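Local atomic coordinates of methylenetetrahydrofolate--tRNA-(uracil-5-)-methyltransferase TrmFO (Thermus thermophilus, PDB entry 3G5S), a protein that catalyses the folate- and FAD-dependent C5-methylation of uridine 54 in tRNA, with methylenetetrahydrofolate as carbon donor and NAD(P)H as reductant. Residues A222-V226 / E227-R231; R232-Q235 / T236-G240; Q291-P294 / G295-N298. All coordinates share one frame; numbering follows the deposited sequence.

Contact 1 (A222-V226 / E227-R231). With GSH (glutathione), chain C.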
ATOM      1  N   ALA A 222     -10.979 -14.831  14.065  1.00 28.13           N
ATOM      2  CA  ALA A 222     -10.627 -16.161  13.538  1.00 26.10           C
ATOM      3  C   ALA A 222      -9.357 -16.147  12.676  1.00 23.08           C
ATOM      4  O   ALA A 222      -8.851 -17.196  12.264  1.00 24.04           O
ATOM      5  CB  ALA A 222     -11.789 -16.795  12.786  1.00 26.25           C
ATOM      6  N   CYS A 223      -8.845 -14.952  12.415  1.00 21.19           N
ATOM      7  CA  CYS A 223      -7.589 -14.782  11.699  1.00 19.25           C
ATOM      8  C   CYS A 223      -6.458 -14.668  12.715  1.00 19.80           C
ATOM      9  O   CYS A 223      -6.311 -13.643  13.378  1.00 22.31           O
ATOM     10  CB  CYS A 223      -7.653 -13.527  10.833  1.00 20.08           C
ATOM     11  SG  CYS A 223      -6.123 -13.150   9.955  1.00 22.00           S
ATOM     12  N   VAL A 224      -5.663 -15.723  12.832  1.00 19.03           N
ATOM     13  CA  VAL A 224      -4.636 -15.798  13.869  1.00 19.60           C
ATOM     14  C   VAL A 224      -3.248 -15.688  13.246  1.00 18.26           C
ATOM     15  O   VAL A 224      -2.942 -16.397  12.296  1.00 19.15           O
ATOM     16  CB  VAL A 224      -4.732 -17.126  14.648  1.00 20.79           C
ATOM     17  CG1 VAL A 224      -3.726 -17.158  15.790  1.00 21.11           C
ATOM     18  CG2 VAL A 224      -6.146 -17.329  15.175  1.00 21.61           C
ATOM     19  N   PRO A 225      -2.406 -14.788  13.774  1.00 19.32           N
ATOM     20  CA  PRO A 225      -1.046 -14.634  13.241  1.00 19.07           C
ATOM     21  C   PRO A 225      -0.289 -15.959  13.312  1.00 17.18           C
ATOM     22  O   PRO A 225      -0.487 -16.708  14.269  1.00 17.31           O
ATOM     23  CB  PRO A 225      -0.411 -13.610  14.188  1.00 21.20           C
ATOM     24  CG  PRO A 225      -1.562 -12.901  14.828  1.00 22.23           C
ATOM     25  CD  PRO A 225      -2.662 -13.900  14.920  1.00 20.70           C
ATOM     26  N   VAL A 226       0.562 -16.250  12.331  1.00 16.66           N
ATOM     27  CA  VAL A 226       1.258 -17.538  12.313  1.00 16.91           C
ATOM     28  C   VAL A 226       2.118 -17.763  13.544  1.00 17.63           C
ATOM     29  O   VAL A 226       2.256 -18.893  14.006  1.00 18.31           O
ATOM     30  CB  VAL A 226       2.133 -17.747  11.055  1.00 18.54           C
ATOM     31  CG1 VAL A 226       1.273 -18.000   9.849  1.00 20.16           C
ATOM     32  CG2 VAL A 226       3.066 -16.563  10.825  1.00 17.38           C
ATOM     33  N   GLU A 227       2.706 -16.696  14.071  1.00 17.05           N
ATOM     34  CA  GLU A 227       3.540 -16.826  15.255  1.00 18.53           C
ATOM     35  C   GLU A 227       2.693 -17.216  16.467  1.00 19.47           C
ATOM     36  O   GLU A 227       3.176 -17.879  17.381  1.00 22.41           O
ATOM     37  CB  GLU A 227       4.347 -15.547  15.515  1.00 19.84           C
ATOM     38  CG  GLU A 227       3.520 -14.304  15.812  1.00 20.28           C
ATOM     39  CD  GLU A 227       3.134 -13.517  14.567  1.00 18.28           C
ATOM     40  OE1 GLU A 227       3.184 -14.071  13.446  1.00 18.40           O
ATOM     41  OE2 GLU A 227       2.778 -12.330  14.714  1.00 19.71           O
ATOM     42  N   GLU A 228       1.429 -16.810  16.468  1.00 18.69           N
ATOM     43  CA  GLU A 228       0.513 -17.209  17.531  1.00 20.06           C
ATOM     44  C   GLU A 228       0.019 -18.644  17.328  1.00 19.24           C
ATOM     45  O   GLU A 228      -0.131 -19.389  18.293  1.00 20.93           O
ATOM     46  CB  GLU A 228      -0.654 -16.226  17.645  1.00 22.16           C
ATOM     47  CG  GLU A 228      -1.562 -16.456  18.848  1.00 24.95           C
ATOM     48  CD  GLU A 228      -0.831 -16.385  20.186  1.00 26.94           C
ATOM     49  OE1 GLU A 228       0.217 -15.709  20.268  1.00 27.63           O
ATOM     50  OE2 GLU A 228      -1.311 -17.006  21.157  1.00 29.44           O
ATOM     51  N   LEU A 229      -0.230 -19.040  16.081  1.00 17.59           N
ATOM     52  CA  LEU A 229      -0.532 -20.442  15.796  1.00 17.45           C
ATOM     53  C   LEU A 229       0.587 -21.343  16.318  1.00 17.15           C
ATOM     54  O   LEU A 229       0.329 -22.388  16.912  1.00 18.00           O
ATOM     55  CB  LEU A 229      -0.741 -20.675  14.301  1.00 17.82           C
ATOM     56  CG  LEU A 229      -2.004 -20.086  13.666  1.00 19.28           C
ATOM     57  CD1 LEU A 229      -1.997 -20.310  12.162  1.00 21.19           C
ATOM     58  CD2 LEU A 229      -3.266 -20.676  14.295  1.00 18.85           C
ATOM     59  N   ALA A 230       1.830 -20.932  16.105  1.00 16.99           N
ATOM     60  CA  ALA A 230       2.967 -21.691  16.604  1.00 17.01           C
ATOM     61  C   ALA A 230       2.886 -21.871  18.115  1.00 16.74           C
ATOM     62  O   ALA A 230       3.127 -22.965  18.633  1.00 17.46           O
ATOM     63  CB  ALA A 230       4.264 -21.007  16.226  1.00 17.75           C
ATOM     64  N   ARG A 231       2.546 -20.797  18.822  1.00 16.31           N
ATOM     65  CA  ARG A 231       2.486 -20.845  20.279  1.00 17.50           C
ATOM     66  C   ARG A 231       1.346 -21.725  20.775  1.00 17.85           C
ATOM     67  O   ARG A 231       1.393 -22.232  21.889  1.00 19.87           O
ATOM     68  CB  ARG A 231       2.393 -19.434  20.871  1.00 19.63           C
ATOM     69  CG  ARG A 231       3.709 -18.669  20.803  1.00 22.45           C
ATOM     70  CD  ARG A 231       3.683 -17.377  21.611  1.00 24.65           C
ATOM     71  NE  ARG A 231       4.966 -16.680  21.536  1.00 26.45           N
ATOM     72  CZ  ARG A 231       5.188 -15.455  22.000  1.00 27.31           C
ATOM     73  NH1 ARG A 231       4.211 -14.772  22.581  1.00 27.21           N
ATOM     74  NH2 ARG A 231       6.392 -14.908  21.882  1.00 27.91           N
TER
HETATM   75  N1  GSH C 445      -7.934  -8.476   4.821  1.00 19.92           N
HETATM   76  CA1 GSH C 445      -8.894  -8.995   3.865  0.85 23.74           C
HETATM   77  C1  GSH C 445     -10.223  -9.369   4.503  0.96 25.82           C
HETATM   78  O11 GSH C 445     -10.430  -9.060   5.847  0.79 27.54           O
HETATM   79  O12 GSH C 445     -11.147  -9.639   3.807  0.75 27.37           O
HETATM   80  CB1 GSH C 445      -8.341 -10.101   2.970  0.92 22.02           C
HETATM   81  CG1 GSH C 445      -8.345 -11.523   3.518  0.85 20.65           C
HETATM   82  CD1 GSH C 445      -7.389 -11.865   4.658  0.78 20.34           C
HETATM   83  OE1 GSH C 445      -6.798 -11.033   5.270  0.78 20.94           O
HETATM   84  N2  GSH C 445      -7.207 -13.257   4.957  0.76 20.07           N
HETATM   85  CA2 GSH C 445      -6.250 -13.673   5.934  0.90 19.80           C
HETATM   86  C2  GSH C 445      -5.008 -14.293   5.301  0.89 19.19           C
HETATM   87  O2  GSH C 445      -5.003 -15.439   4.995  0.89 21.38           O
HETATM   88  CB2 GSH C 445      -6.961 -14.625   6.882  0.88 20.69           C
HETATM   89  SG2 GSH C 445      -6.054 -15.128   8.359  0.80 22.26           S
HETATM   90  N3  GSH C 445      -3.751 -13.605   5.520  0.92 17.58           N
HETATM   91  CA3 GSH C 445      -2.516 -14.233   5.100  0.92 18.08           C
HETATM   92  C3  GSH C 445      -2.279 -14.203   3.597  0.83 18.59           C
HETATM   93  O31 GSH C 445      -1.725 -15.087   3.022  0.90 19.09           O
HETATM   94  O32 GSH C 445      -2.980 -13.240   2.899  0.80 19.48           O

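Contact 2 (R232-Q235 / T236-G240)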
ATOM      1  N   ARG A 232       0.335 -21.928  19.940  1.00 17.94           N
ATOM      2  CA  ARG A 232      -0.816 -22.719  20.344  1.00 19.89           C
ATOM      3  C   ARG A 232      -0.572 -24.224  20.164  1.00 21.03           C
ATOM      4  O   ARG A 232      -1.405 -25.043  20.546  1.00 24.97           O
ATOM      5  CB  ARG A 232      -2.085 -22.185  19.656  1.00 22.22           C
ATOM      6  CG  ARG A 232      -2.371 -20.740  20.119  1.00 24.37           C
ATOM      7  CD  ARG A 232      -3.585 -20.046  19.503  1.00 24.44           C
ATOM      8  NE  ARG A 232      -3.641 -18.652  19.950  1.00 25.85           N
ATOM      9  CZ  ARG A 232      -4.631 -17.802  19.688  1.00 26.58           C
ATOM     10  NH1 ARG A 232      -5.682 -18.187  18.976  1.00 26.32           N
ATOM     11  NH2 ARG A 232      -4.569 -16.558  20.146  1.00 28.59           N
ATOM     12  N   GLY A 233       0.597 -24.583  19.631  1.00 19.52           N
ATOM     13  CA  GLY A 233       1.020 -25.973  19.598  1.00 19.87           C
ATOM     14  C   GLY A 233       1.768 -26.413  18.354  1.00 19.15           C
ATOM     15  O   GLY A 233       1.571 -25.866  17.273  1.00 18.64           O
ATOM     16  N   TYR A 234       2.623 -27.418  18.521  1.00 19.31           N
ATOM     17  CA  TYR A 234       3.399 -28.008  17.433  1.00 19.29           C
ATOM     18  C   TYR A 234       2.531 -28.420  16.239  1.00 17.27           C
ATOM     19  O   TYR A 234       2.940 -28.273  15.091  1.00 16.67           O
ATOM     20  CB  TYR A 234       4.172 -29.220  17.968  1.00 20.66           C
ATOM     21  CG  TYR A 234       5.084 -29.915  16.980  1.00 23.57           C
ATOM     22  CD1 TYR A 234       4.647 -31.016  16.252  1.00 25.46           C
ATOM     23  CD2 TYR A 234       6.394 -29.490  16.797  1.00 24.69           C
ATOM     24  CE1 TYR A 234       5.489 -31.665  15.360  1.00 25.97           C
ATOM     25  CE2 TYR A 234       7.241 -30.132  15.909  1.00 25.64           C
ATOM     26  CZ  TYR A 234       6.782 -31.218  15.193  1.00 26.26           C
ATOM     27  OH  TYR A 234       7.626 -31.861  14.311  1.00 29.16           O
ATOM     28  N   GLN A 235       1.336 -28.936  16.503  1.00 15.63           N
ATOM     29  CA  GLN A 235       0.490 -29.444  15.425  1.00 14.79           C
ATOM     30  C   GLN A 235      -0.171 -28.360  14.587  1.00 13.77           C
ATOM     31  O   GLN A 235      -0.561 -28.605  13.450  1.00 14.39           O
ATOM     32  CB  GLN A 235      -0.616 -30.332  15.991  1.00 14.35           C
ATOM     33  CG  GLN A 235      -0.138 -31.617  16.617  1.00 14.24           C
ATOM     34  CD  GLN A 235      -1.304 -32.512  16.978  1.00 13.84           C
ATOM     35  OE1 GLN A 235      -2.026 -32.257  17.944  1.00 14.81           O
ATOM     36  NE2 GLN A 235      -1.513 -33.552  16.187  1.00 14.25           N
ATOM     37  N   THR A 236      -0.312 -27.174  15.164  1.00 14.26           N
ATOM     38  CA  THR A 236      -1.193 -26.155  14.612  1.00 14.82           C
ATOM     39  C   THR A 236      -0.838 -25.760  13.178  1.00 14.27           C
ATOM     40  O   THR A 236      -1.695 -25.765  12.295  1.00 14.51           O
ATOM     41  CB  THR A 236      -1.208 -24.916  15.519  1.00 15.63           C
ATOM     42  OG1 THR A 236      -1.238 -25.325  16.893  1.00 16.44           O
ATOM     43  CG2 THR A 236      -2.398 -24.037  15.207  1.00 17.38           C
ATOM     44  N   LEU A 237       0.421 -25.419  12.934  1.00 13.72           N
ATOM     45  CA  LEU A 237       0.809 -25.021  11.583  1.00 14.39           C
ATOM     46  C   LEU A 237       0.651 -26.165  10.576  1.00 14.23           C
ATOM     47  O   LEU A 237       0.374 -25.934   9.396  1.00 15.04           O
ATOM     48  CB  LEU A 237       2.237 -24.465  11.559  1.00 15.05           C
ATOM     49  CG  LEU A 237       2.412 -23.117  12.259  1.00 17.17           C
ATOM     50  CD1 LEU A 237       3.884 -22.811  12.483  1.00 19.83           C
ATOM     51  CD2 LEU A 237       1.745 -22.006  11.461  1.00 18.68           C
ATOM     52  N   LEU A 238       0.805 -27.400  11.053  1.00 14.19           N
ATOM     53  CA  LEU A 238       0.702 -28.584  10.203  1.00 14.78           C
ATOM     54  C   LEU A 238      -0.742 -28.866   9.794  1.00 13.95           C
ATOM     55  O   LEU A 238      -0.995 -29.433   8.729  1.00 15.47           O
ATOM     56  CB  LEU A 238       1.310 -29.807  10.895  1.00 15.31           C
ATOM     57  CG  LEU A 238       2.789 -29.695  11.267  1.00 15.90           C
ATOM     58  CD1 LEU A 238       3.222 -30.905  12.083  1.00 16.66           C
ATOM     59  CD2 LEU A 238       3.655 -29.530  10.024  1.00 16.99           C
ATOM     60  N   PHE A 239      -1.686 -28.474  10.643  1.00 13.87           N
ATOM     61  CA  PHE A 239      -3.095 -28.559  10.288  1.00 13.72           C
ATOM     62  C   PHE A 239      -3.494 -27.397   9.392  1.00 14.34           C
ATOM     63  O   PHE A 239      -4.466 -27.503   8.649  1.00 15.29           O
ATOM     64  CB  PHE A 239      -3.977 -28.498  11.536  1.00 13.89           C
ATOM     65  CG  PHE A 239      -4.093 -29.800  12.283  1.00 12.95           C
ATOM     66  CD1 PHE A 239      -4.666 -30.912  11.687  1.00 13.68           C
ATOM     67  CD2 PHE A 239      -3.661 -29.902  13.593  1.00 14.01           C
ATOM     68  CE1 PHE A 239      -4.798 -32.100  12.371  1.00 14.39           C
ATOM     69  CE2 PHE A 239      -3.792 -31.100  14.291  1.00 13.81           C
ATOM     70  CZ  PHE A 239      -4.358 -32.198  13.674  1.00 14.27           C
ATOM     71  N   GLY A 240      -2.741 -26.296   9.484  1.00 15.41           N
ATOM     72  CA  GLY A 240      -3.078 -25.035   8.846  1.00 15.55           C
ATOM     73  C   GLY A 240      -2.263 -24.737   7.599  1.00 13.65           C
ATOM     74  O   GLY A 240      -2.261 -25.523   6.661  1.00 14.72           O
TER
HETATM   75  O   HOH W   1       2.474 -24.987  14.923  1.00 16.37           O

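Contact 3 (Q291-P294 / G295-N298)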
ATOM      1  N   GLN A 291      13.925 -16.827   5.566  1.00 13.17           N
ATOM      2  CA  GLN A 291      15.098 -17.393   4.925  1.00 14.88           C
ATOM      3  C   GLN A 291      15.478 -18.776   5.472  1.00 14.90           C
ATOM      4  O   GLN A 291      16.430 -19.389   5.003  1.00 16.49           O
ATOM      5  CB  GLN A 291      16.249 -16.382   4.920  1.00 16.60           C
ATOM      6  CG  GLN A 291      15.908 -15.153   4.055  1.00 17.08           C
ATOM      7  CD  GLN A 291      17.079 -14.216   3.836  1.00 17.68           C
ATOM      8  OE1 GLN A 291      18.010 -14.172   4.641  1.00 19.99           O
ATOM      9  NE2 GLN A 291      17.033 -13.452   2.746  1.00 18.68           N
HETATM   10  N   MSE A 292      14.699 -19.270   6.437  1.00 13.56           N
HETATM   11  CA  MSE A 292      14.807 -20.653   6.900  1.00 14.63           C
HETATM   12  C   MSE A 292      13.981 -21.619   6.052  1.00 16.05           C
HETATM   13  O   MSE A 292      14.084 -22.828   6.216  1.00 19.87           O
HETATM   14  CB  MSE A 292      14.351 -20.774   8.353  1.00 15.12           C
HETATM   15  CG  MSE A 292      15.189 -19.993   9.336  1.00 15.83           C
HETATM   16 SE   MSE A 292      14.554 -20.246  11.147  1.00 18.42          SE
HETATM   17  CE  MSE A 292      15.848 -19.103  12.047  1.00 19.99           C
ATOM     18  N   ILE A 293      13.145 -21.089   5.165  1.00 13.24           N
ATOM     19  CA  ILE A 293      12.272 -21.924   4.347  1.00 13.48           C
ATOM     20  C   ILE A 293      13.026 -22.366   3.101  1.00 13.53           C
ATOM     21  O   ILE A 293      13.584 -21.530   2.399  1.00 13.21           O
ATOM     22  CB  ILE A 293      11.007 -21.147   3.937  1.00 13.41           C
ATOM     23  CG1 ILE A 293      10.218 -20.731   5.183  1.00 13.51           C
ATOM     24  CG2 ILE A 293      10.155 -21.969   2.974  1.00 13.54           C
ATOM     25  CD1 ILE A 293       9.151 -19.679   4.910  1.00 15.07           C
ATOM     26  N   PRO A 294      13.062 -23.681   2.825  1.00 14.07           N
ATOM     27  CA  PRO A 294      13.760 -24.144   1.621  1.00 15.25           C
ATOM     28  C   PRO A 294      13.260 -23.430   0.371  1.00 14.61           C
ATOM     29  O   PRO A 294      12.050 -23.331   0.150  1.00 16.03           O
ATOM     30  CB  PRO A 294      13.411 -25.633   1.565  1.00 16.65           C
ATOM     31  CG  PRO A 294      13.144 -26.008   2.984  1.00 17.04           C
ATOM     32  CD  PRO A 294      12.493 -24.798   3.600  1.00 15.05           C
ATOM     33  N   GLY A 295      14.197 -22.929  -0.430  1.00 14.13           N
ATOM     34  CA  GLY A 295      13.871 -22.143  -1.604  1.00 14.27           C
ATOM     35  C   GLY A 295      13.956 -20.646  -1.361  1.00 13.43           C
ATOM     36  O   GLY A 295      14.177 -19.874  -2.295  1.00 14.92           O
ATOM     37  N   LEU A 296      13.799 -20.237  -0.107  1.00 13.09           N
ATOM     38  CA  LEU A 296      13.738 -18.822   0.233  1.00 12.66           C
ATOM     39  C   LEU A 296      14.975 -18.334   0.991  1.00 13.58           C
ATOM     40  O   LEU A 296      14.964 -17.242   1.564  1.00 13.28           O
ATOM     41  CB  LEU A 296      12.460 -18.524   1.031  1.00 12.87           C
ATOM     42  CG  LEU A 296      11.154 -18.944   0.349  1.00 13.53           C
ATOM     43  CD1 LEU A 296       9.955 -18.522   1.186  1.00 13.27           C
ATOM     44  CD2 LEU A 296      11.039 -18.369  -1.059  1.00 14.25           C
ATOM     45  N   GLU A 297      16.045 -19.126   0.976  1.00 13.59           N
ATOM     46  CA  GLU A 297      17.238 -18.794   1.744  1.00 14.23           C
ATOM     47  C   GLU A 297      17.828 -17.431   1.391  1.00 14.34           C
ATOM     48  O   GLU A 297      18.441 -16.777   2.236  1.00 15.33           O
ATOM     49  CB  GLU A 297      18.298 -19.888   1.588  1.00 15.18           C
ATOM     50  CG  GLU A 297      17.934 -21.196   2.277  1.00 17.39           C
ATOM     51  CD  GLU A 297      17.199 -22.180   1.379  1.00 18.53           C
ATOM     52  OE1 GLU A 297      16.747 -21.797   0.276  1.00 17.68           O
ATOM     53  OE2 GLU A 297      17.074 -23.356   1.779  1.00 20.10           O
ATOM     54  N   ASN A 298      17.654 -17.016   0.140  1.00 14.51           N
ATOM     55  CA  ASN A 298      18.130 -15.711  -0.301  1.00 15.51           C
ATOM     56  C   ASN A 298      17.001 -14.852  -0.856  1.00 14.11           C
ATOM     57  O   ASN A 298      17.215 -13.979  -1.691  1.00 15.56           O
ATOM     58  CB  ASN A 298      19.244 -15.882  -1.327  1.00 17.23           C
ATOM     59  CG  ASN A 298      20.464 -16.542  -0.730  1.00 19.47           C
ATOM     60  OD1 ASN A 298      21.204 -15.919   0.027  1.00 21.27           O
ATOM     61  ND2 ASN A 298      20.667 -17.815  -1.048  1.00 19.95           N
TER
HETATM   62  O   HOH W   2      16.696 -23.600   4.835  1.00 26.95           O

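Contact 1 (A222-V226 / E227-R231)
CB of Pro225 sits over one face of the Glu227 carboxylate, 3.5 Å from OE2 of Glu227. Beyond the other oxygen comes the methyl group CG2 of Val226, 3.6 Å from OE1 of Glu227. A first torsion of 63°, which sets CG between the backbone N and the carbonyl carbon, and a bend at the next bond fold the glutamate back toward the start of helix 226-231. Both of its oxygens are held there by hydrogen bonds, OE1 with OG1 of Thr279 and OE2 with the backbone N of Gly280.

Pro225 is the N-cap residue. Its carbonyl oxygen receives the N-H of Leu229 (Leu229 N to Pro225 O 3.0 Å) and a weak bond from Glu228 N; one residue on, Ala230 N bonds to Val226 O at 3.0 Å. Val224 packs against this first turn. Its methyl group CG1 meets CB of Glu228 at 3.7 Å and CD2 of Leu229 at 3.9 Å, while the carboxylate of Glu228 turns away to a salt bridge with Arg232. Two residues before the cap, Cys223 belongs to the glutathione pocket, and its SG lies 2.5 Å from SG2 of glutathione, longer than an ordinary disulfide yet too short for unbonded sulfurs, so the state of the pair is doubtful.

The helix packs through Ala230 on Leu203 and Leu204 of helix 193-205, and Val226 pairs by backbone hydrogen bonding with Gln278 in the loop between strand 271-274 and helix 283-290.

Contact 2 (R232-Q235 / T236-G240)
A tight turn joins helix 226-231 to the short helix 236-239, with Gly233 ending the first helix at a positive phi and Thr236 opening the second. The two residues meet twice. Thr236 N bonds to Gly233 O at 3.1 Å, and the hydroxyl OG1 of Thr236 donates to the same Gly233 O at 2.9 Å. Both donors come from one face of the glycine carbonyl, well above its plane, the amide 58° out of it. The hydroxyl reaches back because OG1 stands beside the threonine's own backbone N (chi1 -41°). A water also donates to Gly233 O and accepts from Leu237 N, bridging the loop to the second residue of the helix.

Two residues on, Gln235 O takes the N-H of Phe239 at 3.0 Å, together with a weak bond from Leu238 N. The side chains of Gln235 and Phe239 run alongside one another in the same direction, with CB of Gln235 3.7 Å from CE2 of Phe239 and the amide and ring planes 59° apart. CD1 of Leu238 meets CE1 of Tyr234 obliquely at 4.1 Å. Tyr234 also stacks edge-to-face with Tyr196 of helix 193-205, whose hydroxyl hydrogen-bonds to Tyr234 O, and Leu238 also touches Tyr196.

The chemistry is therefore mostly that of the main chain. Gly233 O serves a backbone amide, a hydroxyl and a water together, which ties the end of one helix to the start of the next, whereas the side-chain packing of Gln235 on Phe239 lies at the surface and contributes mainly van der Waals contact between the two segments.

Contact 3 (Q291-P294 / G295-N298)
Ile293 and Leu296 lie side by side and point the same way from the two ends of a type II beta turn. Methyl CG2 of Ile293 meets CD1 of Leu296 at 3.9 Å, and the turn is closed by the backbone bond from Leu296 N to Ile293 O at 2.8 Å. Gly295 occupies the turn position with positive phi.

Glu297 folds back over this turn. Its chain bends at the second torsion (chi2 92°), which brings the carboxylate to the main chain: OE1 of Glu297 accepts from Gly295 N at 2.9 Å on its syn side, though 34° out of the carboxylate plane. The other oxygen, OE2 of Glu297, approaches CA of Pro294 at 3.4 Å and takes a hydrogen bond from a water that also donates to Met292 O. Both oxygens thus brace the loop, one directly and one through water.

Gln291 stretches out alongside the backbone of Leu296 and Glu297. The carbonyl oxygen of Glu297 sits over the face of its amide, 3.3 Å from CD of Gln291, while NE2 goes on to hydrogen-bond Ala299 O. Two CA-H...O contacts also join the backbones: Gln291 CA to Leu296 O and Glu297 CA to Gln291 O, both 3.4 Å.

The loop connects helix 283-290 to strand 301-303. Ile293 packs on Phe199 of helix 193-205 and, like Pro294, on Met191 of strand 187-191; Met292, present as selenomethionine, touches Arg198 and Ala202 of that helix.

Contacts 1 and 2 are consecutive and touching, their centres about 9 Å apart: Leu229 and Val226 of the first meet Thr236 and Leu237 of the second. Contact 3 stands apart, its centre about 21 Å from that of contact 1 and 20 Å from that of contact 2, yet all three share helix 193-205 as a neighbour. Contacts 1 and 3 are partly buried, contact 2 lies at the surface. In contact 1 a glutamate is held by partners beyond the segments, and Cys223 separately belongs to the glutathione pocket; in contact 3 a glutamate braces its own loop's main chain. Contact 2 relies instead on a threonine hydroxyl and a bridging water at a helix-to-helix turn.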